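Local coordinates for protein tumor necrosis factor ligand superfamily member 13 (Mus musculus, PDB 1U5Y) that acts as a homotrimeric cytokine of the tumor necrosis factor family that binds the receptors TACI and BCMA and helps regulate tumor cell growth, at the interface of chains A and B. Coordinates in Å, arbitrary orientation; residue numbers count along the deposited sequence, not the author numbering. Chains: chain A/B, Tumor necrosis factor ligand superfamily member 13.

The interface of chains A and B. Residues chain A 54, 105-106, 140; chain B 7, 54, 56, 138.
B:Tyr56 reaches across from strand 51-60 and lays one face of its ring against CA of A:Gly105 in strand 99-109. Its CG sits between the backbone N and the carbonyl carbon (chi1 57°), which carries the ring out toward that strand. On the same side of the ring, the phenol OH of B:Tyr56 accepts a bent hydrogen bond (137° at the hydrogen) from the amide N of A:Val106, 2.9 Å away and well above the ring plane. The lack of a side chain at A:Gly105 probably lets the ring come this close, with CZ of B:Tyr56 3.8 Å from A:Gly105 CA. The isopropyl group of A:Val106 stands at about a right angle to the tyrosine side chain; its CG2 methyl lies 3.6 Å from CE1 of B:Tyr56, tilted out of the ring plane toward the A:Gly105 side. With CG1 anti to the backbone N (chi1 -179°), CG2 of A:Val106 also packs 3.7 Å from CG2 of B:Val138. One methyl thus touches both an aromatic and an aliphatic side chain of chain B. Next to it, A:Leu140, the C-terminal residue, meets B:Val138 tip to tip: CD1 of the leucine sits 3.6 Å from the valine's CG2 and also touches its CG1. The two copies of Leu54 face each other more loosely, CD2 of A:Leu54 to CD2 of B:Leu54 at 4.3 Å. This largely apolar packing, with the tyrosine–amide bond adding a directed polar link, joins neighbouring TNF homology domains and helps hold together the receptor-binding homotrimer.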
ATOM      1  N   LEU A  54      -8.629  -4.102  -8.085  1.00  9.58           N
ATOM      2  CA  LEU A  54      -7.711  -3.517  -7.131  1.00  7.29           C
ATOM      3  C   LEU A  54      -7.775  -2.000  -7.324  1.00  9.12           C
ATOM      4  O   LEU A  54      -7.634  -1.482  -8.434  1.00 10.93           O
ATOM      5  CB  LEU A  54      -6.319  -4.045  -7.387  1.00  8.52           C
ATOM      6  CG  LEU A  54      -5.126  -3.453  -6.642  1.00 11.82           C
ATOM      7  CD1 LEU A  54      -5.345  -3.526  -5.170  1.00 11.79           C
ATOM      8  CD2 LEU A  54      -3.877  -4.231  -7.031  1.00 15.32           C
ATOM      9  N   GLY A 105      -7.300  -1.507  -1.670  1.00  7.03           N
ATOM     10  CA  GLY A 105      -8.055  -2.714  -1.412  1.00 10.83           C
ATOM     11  C   GLY A 105      -8.708  -3.235  -2.668  1.00 10.75           C
ATOM     12  O   GLY A 105      -8.644  -2.603  -3.723  1.00 10.80           O
ATOM     13  N   VAL A 106      -9.387  -4.362  -2.535  1.00 10.07           N
ATOM     14  CA  VAL A 106     -10.063  -5.030  -3.651  1.00  8.77           C
ATOM     15  C   VAL A 106     -11.576  -4.990  -3.442  1.00  6.70           C
ATOM     16  O   VAL A 106     -12.059  -5.331  -2.357  1.00  9.24           O
ATOM     17  CB  VAL A 106      -9.564  -6.478  -3.793  1.00  9.60           C
ATOM     18  CG1 VAL A 106     -10.244  -7.177  -4.959  1.00 12.20           C
ATOM     19  CG2 VAL A 106      -8.051  -6.486  -4.016  1.00 12.49           C
ATOM     20  N   LEU A 140      -9.260  -7.450 -12.009  1.00 10.10           N
ATOM     21  CA  LEU A 140      -8.640  -8.696 -11.519  1.00 13.13           C
ATOM     22  C   LEU A 140      -9.372  -9.938 -12.001  1.00 12.74           C
ATOM     23  O   LEU A 140      -8.939 -11.040 -11.703  1.00 15.98           O
ATOM     24  CB  LEU A 140      -8.653  -8.727  -9.992  1.00 16.30           C
ATOM     25  CG  LEU A 140      -7.753  -7.758  -9.242  1.00 16.46           C
ATOM     26  CD1 LEU A 140      -7.887  -8.031  -7.730  1.00 16.51           C
ATOM     27  CD2 LEU A 140      -6.326  -7.902  -9.711  1.00 14.62           C
ATOM     28  OXT LEU A 140     -10.401  -9.910 -12.677  1.00 15.21           O
TER
ATOM     29  N   VAL B   7     -10.204 -14.335  -4.959  1.00 15.22           N
ATOM     30  CA  VAL B   7      -9.987 -13.171  -4.083  1.00 11.45           C
ATOM     31  C   VAL B   7     -10.772 -13.183  -2.774  1.00  7.28           C
ATOM     32  O   VAL B   7     -11.762 -13.858  -2.642  1.00  5.35           O
ATOM     33  CB  VAL B   7     -10.223 -11.810  -4.837  1.00 14.49           C
ATOM     34  CG1 VAL B   7     -10.050 -11.971  -6.360  1.00 18.97           C
ATOM     35  CG2 VAL B   7     -11.560 -11.204  -4.528  1.00 13.01           C
ATOM     36  N   LEU B  54      -1.085 -11.978  -3.794  1.00  6.95           N
ATOM     37  CA  LEU B  54      -0.987 -10.667  -3.196  1.00  8.06           C
ATOM     38  C   LEU B  54      -1.790 -10.643  -1.884  1.00 10.38           C
ATOM     39  O   LEU B  54      -2.925 -11.081  -1.809  1.00 10.65           O
ATOM     40  CB  LEU B  54      -1.498  -9.588  -4.139  1.00  7.68           C
ATOM     41  CG  LEU B  54      -1.523  -8.178  -3.518  1.00 10.48           C
ATOM     42  CD1 LEU B  54      -0.124  -7.644  -3.294  1.00 13.58           C
ATOM     43  CD2 LEU B  54      -2.271  -7.224  -4.403  1.00 12.15           C
ATOM     44  N   TYR B  56      -2.657  -7.970   1.409  1.00 10.76           N
ATOM     45  CA  TYR B  56      -2.537  -6.619   1.944  1.00 11.22           C
ATOM     46  C   TYR B  56      -3.228  -6.490   3.277  1.00  8.92           C
ATOM     47  O   TYR B  56      -4.154  -7.210   3.569  1.00  9.68           O
ATOM     48  CB  TYR B  56      -3.089  -5.587   0.973  1.00 12.25           C
ATOM     49  CG  TYR B  56      -4.541  -5.811   0.569  1.00 13.08           C
ATOM     50  CD1 TYR B  56      -4.861  -6.531  -0.592  1.00 13.31           C
ATOM     51  CD2 TYR B  56      -5.590  -5.305   1.336  1.00 10.69           C
ATOM     52  CE1 TYR B  56      -6.195  -6.720  -0.991  1.00 10.73           C
ATOM     53  CE2 TYR B  56      -6.926  -5.503   0.951  1.00  8.67           C
ATOM     54  CZ  TYR B  56      -7.219  -6.195  -0.220  1.00  8.95           C
ATOM     55  OH  TYR B  56      -8.529  -6.411  -0.598  1.00  7.67           O
ATOM     56  N   VAL B 138      -5.398 -11.729  -3.179  1.00  9.50           N
ATOM     57  CA  VAL B 138      -5.650 -11.943  -4.599  1.00  8.72           C
ATOM     58  C   VAL B 138      -4.675 -13.001  -5.049  1.00 10.52           C
ATOM     59  O   VAL B 138      -3.462 -12.774  -4.923  1.00  7.39           O
ATOM     60  CB  VAL B 138      -5.297 -10.708  -5.476  1.00 11.82           C
ATOM     61  CG1 VAL B 138      -5.557 -11.027  -6.971  1.00 11.24           C
ATOM     62  CG2 VAL B 138      -6.027  -9.428  -5.024  1.00 11.98           C
TER